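Local coordinates for protein beta-galactosidase (Bacillus circulans, PDB 4MAD) that probably catalyses the hydrolysis of terminal non-reducing beta-D-galactose residues in beta-D-galactosides, as a retaining family 35 glycosidase with a (beta/alpha)8 catalytic barrel, at residues A[39-44]-A[69-74]; A[89-94]-A[150-155]; A[430-435]-A[439-444]. All coordinates share one frame; numbering follows the deposited sequence.

Contact 1 of 3, residues A[39-44]-A[69-74]; sequences HYFRTV and WNLHEP
A buried contact between the 3-10 turn at Tyr40-Arg42 and the short helix 69-72, in which Tyr40 and Phe41 meet His72 and Leu71, joins the beta-alpha connections that follow the first two strands of the (beta/alpha)8 barrel, at the C-terminal ends of those strands. The polar half is one hydrogen bond, 2.7 Å between Tyr40 OH and His72 NE2, with the hydroxyl arriving at the edge of the imidazole near its plane. The two rings approach from opposite directions and meet rim to rim, neither over the other's face, with planes inclined by 29° and centroids 5.8 Å apart. Tyr40 OH is gripped a second time by the backbone N of Ala68, and His72 ND1 is bonded to Val80 O, which fixes the rotation of the imidazole through both nitrogens. The apolar half lies beside this bond: Leu71 CD2 touches Phe41 CB at 3.5 Å, while the Phe41 ring turns off to one side. Phe41 CG stands between its backbone N and carbonyl carbon (chi1 45°), a rotation that sets CD2 over the centre of the Tyr40 ring, 3.6 Å above its plane. The backbone carbonyl Tyr40 O accepts from Trp48 NE1. The contact lies near the catalytic end, the Phe41 side chain about 11 Å from that of Glu247, the predicted nucleophile. Segment 39-44 leads from strand 34-38 to helix 48-58, with Tyr40 also packed on Thr65 of strand 62-66; helix 69-72 follows that strand, and His72 touches Tyr144 of helix 135-152.

Contact 2 of 3, residues A[89-94]-A[150-155]; sequences RFIKTA and ERLRPL
No ring, amide or carboxylate meets another group where Ile91 packs on Leu155 and Leu152; the touching surfaces are aliphatic, and the flat groups lie beside them. The Phe90 ring, one residue before Ile91, makes an edge-to-face pair with Trp48 and packs on Leu52 of helix 48-58. The peptide carbonyl of Arg89 is approached on both faces: Thr93 OG1 stands 36° out of its plane at 2.8 Å from Arg89 O, and Thr93 N reaches the same oxygen from the opposite face. Across the contact, Leu155 does most of the touching through its two methyls. Its CD1 sits 3.8 Å from Ile91 CG2 and almost as near Ile91 CB, while its CD2 lies 3.9 Å from Lys92 CG. These are the outer helices of the (beta/alpha)8 barrel: helix 87-97 follows strand 62-66, helix 135-152 follows strand 100-104, and the two stand next to each other around the barrel. Ile91 CG1 lies beside the backbone N and anti to the carbonyl carbon (chi1 -62°), and with the chain extended beyond it CD1 reaches Leu152 CD2 at 4.1 Å, the two side chains crossing at about a right angle. Lys92 also crosses Leu155 nearly perpendicularly; its CG lies against the leucine at the exposed margin of the contact. In the 3-10 turn at 153-155, Leu155 N is bonded to Leu152 O at 2.8 Å. Inward, Ile91 and Leu155 rest on Ile163 of strand 163-167, and Ile91 also touches Pro162.

Contact 3 of 3, residues A[430-435]-A[439-444]; sequences GIVERN and SRLVVE
Van der Waals packing dominates where Leu441 and Ser439 lie against Gly430, Val432 and their neighbours. Leu441 CG sits beside its backbone N, anti to the carbonyl carbon (chi1 -75°), which turns both methyls onto the other strand: CD1 lies 3.7 Å from Gly430 C, and CD2 equally near Ile431 O. Val432 CG1 fills the next position, 4.1 Å from Leu441 CG and 3.8 Å from Ser439 C. At Gly430 the backbone angles alone would exclude a side chain, and Leu441 CD2 would also crowd a beta carbon. With an alanine in place of Leu441, CG and both methyls are gone, which would probably open a gap over Gly430 and leave Val432 CG1 without its apolar partner. Polar interaction is slight: Ser439 OG is 3.3 Å from Glu433 O, a weak hydrogen bond at most. Strand pairing is directed elsewhere. Strand 427-433 bonds to strand 419-424 and strand 440-445 to strand 409-417, as edge strands of two different antiparallel sheets, although the axes of segments 430-433 and 440-444 come within 7.0 Å and run nearly antiparallel, at 157°. The contact thus joins the margins of two sheets of the first all-beta domain, as the chain turns from one to the other. Its chemistry, methyls on backbone with little polar bonding, suggests that across this junction shape complementarity counts for more than polar bonding.

How the contacts relate
The three contacts come in series along the chain, each closing before the next opens. Contacts 1 and 2 share the (beta/alpha)8 catalytic barrel: their centres are about 14 Å apart, helix 69-72 is followed directly by helix 87-97, and they touch where Tyr40 CB packs on Phe90 CG at 3.5 Å. Contact 1 joins the connections after the first two strands at the catalytic end, whereas contact 2 joins neighbouring helices of the outer layer. Contact 3 belongs to the first all-beta domain, its centre about 35 Å from that of contact 1 and about 49 Å from that of contact 2. Contacts 1 and 2 thus form one continuous packed region, while contact 3 lies in a separate domain, away from the predicted active site.

Contact 1 of 3, residues A[39-44]-A[69-74]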
loop_
_atom_site.group_PDB
_atom_site.type_symbol
_atom_site.label_atom_id
_atom_site.label_comp_id
_atom_site.label_asym_id
_atom_site.label_seq_id
_atom_site.Cartn_x
_atom_site.Cartn_y
_atom_site.Cartn_z
ATOM N N HIS A 39 9.721 0.497 4.427
ATOM C CA HIS A 39 9.233 1.486 3.480
ATOM C C HIS A 39 8.941 2.818 4.150
ATOM O O HIS A 39 8.165 2.880 5.048
ATOM C CB HIS A 39 7.942 0.986 2.892
ATOM C CG HIS A 39 8.064 -0.294 2.154
ATOM N ND1 HIS A 39 9.266 -0.804 1.740
ATOM C CD2 HIS A 39 7.128 -1.198 1.790
ATOM C CE1 HIS A 39 9.063 -1.952 1.132
ATOM N NE2 HIS A 39 7.778 -2.222 1.177
ATOM N N TYR A 40 9.548 3.882 3.686
ATOM C CA TYR A 40 9.379 5.140 4.373
ATOM C C TYR A 40 7.891 5.490 4.451
ATOM O O TYR A 40 7.465 6.114 5.354
ATOM C CB TYR A 40 10.183 6.280 3.730
ATOM C CG TYR A 40 9.930 6.439 2.284
ATOM C CD1 TYR A 40 9.096 7.402 1.822
ATOM C CD2 TYR A 40 10.525 5.638 1.398
ATOM C CE1 TYR A 40 8.816 7.517 0.484
ATOM C CE2 TYR A 40 10.276 5.757 0.045
ATOM C CZ TYR A 40 9.391 6.693 -0.415
ATOM O OH TYR A 40 9.127 6.816 -1.727
ATOM N N PHE A 41 7.149 5.059 3.450
ATOM C CA PHE A 41 5.779 5.521 3.240
ATOM C C PHE A 41 4.805 4.792 4.106
ATOM O O PHE A 41 3.647 5.064 4.073
ATOM C CB PHE A 41 5.377 5.485 1.793
ATOM C CG PHE A 41 5.751 4.226 1.051
ATOM C CD1 PHE A 41 4.881 3.176 0.992
ATOM C CD2 PHE A 41 6.957 4.100 0.407
ATOM C CE1 PHE A 41 5.184 2.104 0.273
ATOM C CE2 PHE A 41 7.248 3.001 -0.276
ATOM C CZ PHE A 41 6.364 2.005 -0.333
ATOM N N ARG A 42 5.332 3.879 4.885
ATOM C CA ARG A 42 4.520 3.057 5.748
ATOM C C ARG A 42 4.679 3.297 7.270
ATOM O O ARG A 42 4.074 2.646 8.024
ATOM C CB ARG A 42 4.699 1.605 5.387
ATOM C CG ARG A 42 3.921 1.226 4.163
ATOM C CD ARG A 42 4.183 -0.172 3.670
ATOM N NE ARG A 42 3.078 -0.738 2.937
ATOM C CZ ARG A 42 3.163 -1.430 1.809
ATOM N NH1 ARG A 42 4.328 -1.682 1.281
ATOM N NH2 ARG A 42 2.067 -1.912 1.259
ATOM N N THR A 43 5.517 4.256 7.661
ATOM C CA THR A 43 5.672 4.636 9.051
ATOM C C THR A 43 5.725 6.164 9.149
ATOM O O THR A 43 6.285 6.761 8.340
ATOM C CB THR A 43 6.917 3.977 9.638
ATOM O OG1 THR A 43 6.710 2.574 9.682
ATOM C CG2 THR A 43 7.224 4.532 10.994
ATOM N N VAL A 44 5.122 6.752 10.148
ATOM C CA VAL A 44 5.174 8.216 10.240
ATOM C C VAL A 44 6.618 8.670 10.446
ATOM O O VAL A 44 7.349 8.009 11.108
ATOM C CB VAL A 44 4.314 8.788 11.408
ATOM C CG1 VAL A 44 2.856 8.618 11.116
ATOM C CG2 VAL A 44 4.699 8.142 12.711
ATOM N N TRP A 69 5.841 5.946 -6.522
ATOM C CA TRP A 69 5.618 7.006 -7.477
ATOM C C TRP A 69 4.316 7.739 -7.198
ATOM O O TRP A 69 4.302 8.891 -7.159
ATOM C CB TRP A 69 5.583 6.399 -8.887
ATOM C CG TRP A 69 5.416 7.335 -10.046
ATOM C CD1 TRP A 69 5.314 8.675 -10.018
ATOM C CD2 TRP A 69 5.299 6.958 -11.424
ATOM N NE1 TRP A 69 5.172 9.172 -11.293
ATOM C CE2 TRP A 69 5.162 8.127 -12.168
ATOM C CE3 TRP A 69 5.329 5.753 -12.095
ATOM C CZ2 TRP A 69 5.042 8.106 -13.537
ATOM C CZ3 TRP A 69 5.212 5.751 -13.474
ATOM C CH2 TRP A 69 5.076 6.911 -14.161
ATOM N N ASN A 70 3.245 7.004 -6.926
ATOM C CA ASN A 70 1.955 7.617 -6.652
ATOM C C ASN A 70 2.032 8.595 -5.470
ATOM O O ASN A 70 1.348 9.566 -5.439
ATOM C CB ASN A 70 0.799 6.597 -6.510
ATOM C CG ASN A 70 1.049 5.515 -5.446
ATOM O OD1 ASN A 70 1.999 5.526 -4.797
ATOM N ND2 ASN A 70 0.118 4.588 -5.325
ATOM N N LEU A 71 2.880 8.311 -4.497
ATOM C CA LEU A 71 3.051 9.236 -3.416
ATOM C C LEU A 71 3.719 10.526 -3.875
ATOM O O LEU A 71 3.309 11.563 -3.536
ATOM C CB LEU A 71 3.793 8.604 -2.274
ATOM C CG LEU A 71 3.566 9.113 -0.857
ATOM C CD1 LEU A 71 2.147 8.977 -0.500
ATOM C CD2 LEU A 71 4.405 8.334 0.105
ATOM N N HIS A 72 4.761 10.397 -4.639
ATOM C CA HIS A 72 5.519 11.502 -5.198
ATOM C C HIS A 72 4.927 12.357 -6.323
ATOM O O HIS A 72 5.362 13.457 -6.480
ATOM C CB HIS A 72 6.903 11.053 -5.548
ATOM C CG HIS A 72 7.601 10.453 -4.377
ATOM N ND1 HIS A 72 7.838 11.169 -3.237
ATOM C CD2 HIS A 72 8.017 9.196 -4.119
ATOM C CE1 HIS A 72 8.410 10.392 -2.347
ATOM N NE2 HIS A 72 8.532 9.190 -2.854
ATOM N N GLU A 73 4.065 11.771 -7.130
ATOM C CA GLU A 73 3.398 12.459 -8.226
ATOM C C GLU A 73 1.915 12.135 -8.227
ATOM O O GLU A 73 1.454 11.523 -9.107
ATOM C CB GLU A 73 4.005 12.105 -9.594
ATOM C CG GLU A 73 3.801 13.186 -10.610
ATOM C CD GLU A 73 4.415 12.944 -11.968
ATOM O OE1 GLU A 73 4.177 13.793 -12.812
ATOM O OE2 GLU A 73 5.107 11.955 -12.152
ATOM N N PRO A 74 1.234 12.575 -7.195
ATOM C CA PRO A 74 -0.186 12.281 -6.995
ATOM C C PRO A 74 -1.061 12.823 -8.104
ATOM O O PRO A 74 -2.054 12.269 -8.416
ATOM C CB PRO A 74 -0.504 12.925 -5.666
ATOM C CG PRO A 74 0.541 13.914 -5.460
ATOM C CD PRO A 74 1.770 13.403 -6.119
#

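Contact 2 of 3, residues A[89-94]-A[150-155]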
loop_
_atom_site.group_PDB
_atom_site.type_symbol
_atom_site.label_atom_id
_atom_site.label_comp_id
_atom_site.label_asym_id
_atom_site.label_seq_id
_atom_site.Cartn_x
_atom_site.Cartn_y
_atom_site.Cartn_z
ATOM N N ARG A 89 14.908 12.576 3.733
ATOM C CA ARG A 89 15.058 12.530 5.158
ATOM C C ARG A 89 15.188 11.091 5.619
ATOM O O ARG A 89 15.980 10.798 6.443
ATOM C CB ARG A 89 13.866 13.185 5.797
ATOM C CG ARG A 89 13.881 13.173 7.320
ATOM C CD ARG A 89 12.589 13.685 7.912
ATOM N NE ARG A 89 12.504 13.394 9.330
ATOM C CZ ARG A 89 11.532 13.779 10.116
ATOM N NH1 ARG A 89 10.527 14.467 9.638
ATOM N NH2 ARG A 89 11.587 13.472 11.399
ATOM N N PHE A 90 14.398 10.209 5.037
ATOM C CA PHE A 90 14.420 8.845 5.482
ATOM C C PHE A 90 15.787 8.256 5.239
ATOM O O PHE A 90 16.376 7.688 6.108
ATOM C CB PHE A 90 13.354 8.045 4.744
ATOM C CG PHE A 90 13.457 6.560 4.958
ATOM C CD1 PHE A 90 12.998 5.986 6.081
ATOM C CD2 PHE A 90 13.995 5.749 4.017
ATOM C CE1 PHE A 90 13.093 4.669 6.274
ATOM C CE2 PHE A 90 14.090 4.426 4.222
ATOM C CZ PHE A 90 13.641 3.899 5.325
ATOM N N ILE A 91 16.281 8.452 4.027
ATOM C CA ILE A 91 17.579 7.947 3.685
ATOM C C ILE A 91 18.751 8.549 4.511
ATOM O O ILE A 91 19.597 7.858 4.955
ATOM C CB ILE A 91 17.842 8.085 2.192
ATOM C CG1 ILE A 91 16.809 7.252 1.419
ATOM C CG2 ILE A 91 19.263 7.710 1.869
ATOM C CD1 ILE A 91 16.987 7.281 -0.010
ATOM N N LYS A 92 18.711 9.828 4.749
ATOM C CA LYS A 92 19.668 10.458 5.650
ATOM C C LYS A 92 19.575 9.877 7.044
ATOM O O LYS A 92 20.531 9.796 7.707
ATOM C CB LYS A 92 19.469 11.940 5.708
ATOM C CG LYS A 92 20.011 12.628 4.534
ATOM C CD LYS A 92 19.589 14.060 4.531
ATOM C CE LYS A 92 20.388 14.831 3.585
ATOM N NZ LYS A 92 20.164 16.235 3.817
ATOM N N THR A 93 18.394 9.480 7.458
ATOM C CA THR A 93 18.243 8.858 8.742
ATOM C C THR A 93 18.972 7.515 8.823
ATOM O O THR A 93 19.589 7.201 9.798
ATOM C CB THR A 93 16.796 8.771 9.199
ATOM O OG1 THR A 93 16.189 10.045 9.087
ATOM C CG2 THR A 93 16.696 8.282 10.629
ATOM N N ALA A 94 18.876 6.750 7.753
ATOM C CA ALA A 94 19.540 5.459 7.652
ATOM C C ALA A 94 21.048 5.686 7.726
ATOM O O ALA A 94 21.742 5.072 8.472
ATOM C CB ALA A 94 19.170 4.783 6.378
ATOM N N GLU A 150 17.081 13.449 -9.199
ATOM C CA GLU A 150 17.630 14.713 -8.824
ATOM C C GLU A 150 17.652 14.821 -7.316
ATOM O O GLU A 150 18.532 15.369 -6.789
ATOM C CB GLU A 150 16.845 15.854 -9.447
ATOM C CG GLU A 150 17.528 17.157 -9.344
ATOM C CD GLU A 150 16.746 18.323 -9.958
ATOM O OE1 GLU A 150 16.347 18.254 -11.119
ATOM O OE2 GLU A 150 16.544 19.336 -9.265
ATOM N N ARG A 151 16.616 14.351 -6.657
ATOM C CA ARG A 151 16.576 14.298 -5.231
ATOM C C ARG A 151 17.515 13.265 -4.634
ATOM O O ARG A 151 18.112 13.506 -3.645
ATOM C CB ARG A 151 15.169 14.088 -4.685
ATOM C CG ARG A 151 14.092 14.983 -5.230
ATOM C CD ARG A 151 14.193 16.403 -4.905
ATOM N NE ARG A 151 13.156 17.172 -5.556
ATOM C CZ ARG A 151 12.125 17.686 -4.928
ATOM N NH1 ARG A 151 11.991 17.557 -3.634
ATOM N NH2 ARG A 151 11.268 18.386 -5.601
ATOM N N LEU A 152 17.562 12.095 -5.224
ATOM C CA LEU A 152 18.421 11.029 -4.804
ATOM C C LEU A 152 19.913 11.247 -5.069
ATOM O O LEU A 152 20.732 10.641 -4.455
ATOM C CB LEU A 152 18.003 9.702 -5.394
ATOM C CG LEU A 152 16.605 9.197 -5.146
ATOM C CD1 LEU A 152 16.405 7.898 -5.848
ATOM C CD2 LEU A 152 16.392 9.028 -3.691
ATOM N N ARG A 153 20.255 12.083 -6.018
ATOM C CA ARG A 153 21.598 12.105 -6.521
ATOM C C ARG A 153 22.666 12.397 -5.436
ATOM O O ARG A 153 23.642 11.727 -5.360
ATOM C CB ARG A 153 21.703 13.095 -7.666
ATOM C CG ARG A 153 22.877 12.898 -8.525
ATOM C CD ARG A 153 22.706 13.633 -9.846
ATOM N NE ARG A 153 21.839 12.889 -10.735
ATOM C CZ ARG A 153 20.763 13.343 -11.374
ATOM N NH1 ARG A 153 20.343 14.575 -11.279
ATOM N NH2 ARG A 153 20.093 12.507 -12.102
ATOM N N PRO A 154 22.397 13.328 -4.554
ATOM C CA PRO A 154 23.330 13.666 -3.491
ATOM C C PRO A 154 23.534 12.478 -2.572
ATOM O O PRO A 154 24.475 12.478 -1.816
ATOM C CB PRO A 154 22.590 14.721 -2.728
ATOM C CG PRO A 154 21.729 15.277 -3.618
ATOM C CD PRO A 154 21.240 14.196 -4.482
ATOM N N LEU A 155 22.616 11.527 -2.604
ATOM C CA LEU A 155 22.630 10.400 -1.675
ATOM C C LEU A 155 23.299 9.127 -2.167
ATOM O O LEU A 155 23.478 8.193 -1.429
ATOM C CB LEU A 155 21.234 10.128 -1.144
ATOM C CG LEU A 155 20.547 11.223 -0.358
ATOM C CD1 LEU A 155 19.125 10.886 -0.223
ATOM C CD2 LEU A 155 21.226 11.464 0.978
#

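Contact 3 of 3, residues A[430-435]-A[439-444]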
loop_
_atom_site.group_PDB
_atom_site.type_symbol
_atom_site.label_atom_id
_atom_site.label_comp_id
_atom_site.label_asym_id
_atom_site.label_seq_id
_atom_site.Cartn_x
_atom_site.Cartn_y
_atom_site.Cartn_z
ATOM N N GLY A 430 -29.736 -2.041 -1.715
ATOM C CA GLY A 430 -28.786 -3.113 -1.550
ATOM C C GLY A 430 -27.381 -2.793 -1.962
ATOM O O GLY A 430 -27.070 -1.685 -2.211
ATOM N N ILE A 431 -26.545 -3.815 -2.030
ATOM C CA ILE A 431 -25.181 -3.620 -2.460
ATOM C C ILE A 431 -24.876 -4.448 -3.684
ATOM O O ILE A 431 -25.405 -5.500 -3.856
ATOM C CB ILE A 431 -24.171 -4.020 -1.410
ATOM C CG1 ILE A 431 -24.389 -5.438 -1.035
ATOM C CG2 ILE A 431 -24.313 -3.222 -0.189
ATOM C CD1 ILE A 431 -23.703 -5.793 0.237
ATOM N N VAL A 432 -24.037 -3.908 -4.533
ATOM C CA VAL A 432 -23.401 -4.635 -5.587
ATOM C C VAL A 432 -21.899 -4.796 -5.284
ATOM O O VAL A 432 -21.278 -3.913 -4.798
ATOM C CB VAL A 432 -23.572 -3.939 -6.932
ATOM C CG1 VAL A 432 -25.000 -4.060 -7.414
ATOM C CG2 VAL A 432 -23.220 -2.535 -6.830
ATOM N N GLU A 433 -21.377 -5.948 -5.618
ATOM C CA GLU A 433 -20.025 -6.315 -5.298
ATOM C C GLU A 433 -19.313 -6.841 -6.527
ATOM O O GLU A 433 -19.889 -7.451 -7.362
ATOM C CB GLU A 433 -20.029 -7.374 -4.212
ATOM C CG GLU A 433 -20.590 -6.900 -2.898
ATOM C CD GLU A 433 -20.053 -7.673 -1.691
ATOM O OE1 GLU A 433 -20.596 -8.724 -1.449
ATOM O OE2 GLU A 433 -19.115 -7.222 -0.994
ATOM N N ARG A 434 -18.014 -6.602 -6.571
ATOM C CA ARG A 434 -17.225 -7.020 -7.725
ATOM C C ARG A 434 -17.234 -8.517 -7.938
ATOM O O ARG A 434 -17.222 -8.970 -9.026
ATOM C CB ARG A 434 -15.779 -6.538 -7.594
ATOM C CG ARG A 434 -14.881 -6.855 -8.710
ATOM C CD ARG A 434 -13.702 -5.943 -8.782
ATOM N NE ARG A 434 -12.770 -6.322 -9.804
ATOM C CZ ARG A 434 -11.751 -5.599 -10.177
ATOM N NH1 ARG A 434 -11.498 -4.469 -9.581
ATOM N NH2 ARG A 434 -10.950 -6.017 -11.121
ATOM N N ASN A 435 -17.177 -9.266 -6.865
ATOM C CA ASN A 435 -17.028 -10.701 -6.930
ATOM C C ASN A 435 -18.368 -11.344 -7.053
ATOM O O ASN A 435 -19.210 -11.266 -6.214
ATOM C CB ASN A 435 -16.253 -11.261 -5.750
ATOM C CG ASN A 435 -14.849 -10.715 -5.677
ATOM O OD1 ASN A 435 -14.288 -10.588 -4.605
ATOM N ND2 ASN A 435 -14.320 -10.379 -6.793
ATOM N N SER A 439 -23.383 -8.306 -9.111
ATOM C CA SER A 439 -23.402 -7.020 -9.829
ATOM C C SER A 439 -24.770 -6.582 -10.259
ATOM O O SER A 439 -24.913 -5.607 -10.928
ATOM C CB SER A 439 -22.442 -7.034 -10.996
ATOM O OG SER A 439 -21.149 -7.014 -10.427
ATOM N N ARG A 440 -25.748 -7.341 -9.814
ATOM C CA ARG A 440 -27.140 -7.173 -10.133
ATOM C C ARG A 440 -27.987 -7.027 -8.862
ATOM O O ARG A 440 -27.785 -7.737 -7.932
ATOM C CB ARG A 440 -27.643 -8.412 -10.855
ATOM C CG ARG A 440 -28.351 -8.140 -12.084
ATOM C CD ARG A 440 -29.180 -9.326 -12.517
ATOM N NE ARG A 440 -28.344 -10.486 -12.578
ATOM C CZ ARG A 440 -28.752 -11.729 -12.721
ATOM N NH1 ARG A 440 -30.030 -12.028 -12.852
ATOM N NH2 ARG A 440 -27.857 -12.676 -12.741
ATOM N N LEU A 441 -28.954 -6.125 -8.875
ATOM C CA LEU A 441 -29.989 -6.065 -7.844
ATOM C C LEU A 441 -31.358 -5.948 -8.460
ATOM O O LEU A 441 -31.473 -5.417 -9.495
ATOM C CB LEU A 441 -29.838 -4.819 -7.015
ATOM C CG LEU A 441 -28.741 -4.744 -6.002
ATOM C CD1 LEU A 441 -28.700 -3.423 -5.393
ATOM C CD2 LEU A 441 -28.900 -5.789 -4.982
ATOM N N VAL A 442 -32.391 -6.348 -7.763
ATOM C CA VAL A 442 -33.743 -6.114 -8.242
ATOM C C VAL A 442 -34.295 -4.838 -7.639
ATOM O O VAL A 442 -34.310 -4.668 -6.484
ATOM C CB VAL A 442 -34.673 -7.290 -7.921
ATOM C CG1 VAL A 442 -36.053 -7.018 -8.284
ATOM C CG2 VAL A 442 -34.187 -8.527 -8.532
ATOM N N VAL A 443 -34.739 -3.920 -8.465
ATOM C CA VAL A 443 -35.378 -2.720 -7.989
ATOM C C VAL A 443 -36.799 -2.638 -8.477
ATOM O O VAL A 443 -37.130 -3.268 -9.427
ATOM C CB VAL A 443 -34.670 -1.508 -8.432
ATOM C CG1 VAL A 443 -33.283 -1.523 -7.897
ATOM C CG2 VAL A 443 -34.669 -1.436 -9.877
ATOM N N GLU A 444 -37.635 -1.892 -7.771
ATOM C CA GLU A 444 -38.994 -1.667 -8.176
ATOM C C GLU A 444 -39.234 -0.193 -8.372
ATOM O O GLU A 444 -39.284 0.529 -7.420
ATOM C CB GLU A 444 -39.925 -2.130 -7.101
ATOM C CG GLU A 444 -39.722 -3.520 -6.726
ATOM C CD GLU A 444 -40.357 -4.423 -7.699
ATOM O OE1 GLU A 444 -40.899 -3.905 -8.656
ATOM O OE2 GLU A 444 -40.348 -5.639 -7.507
#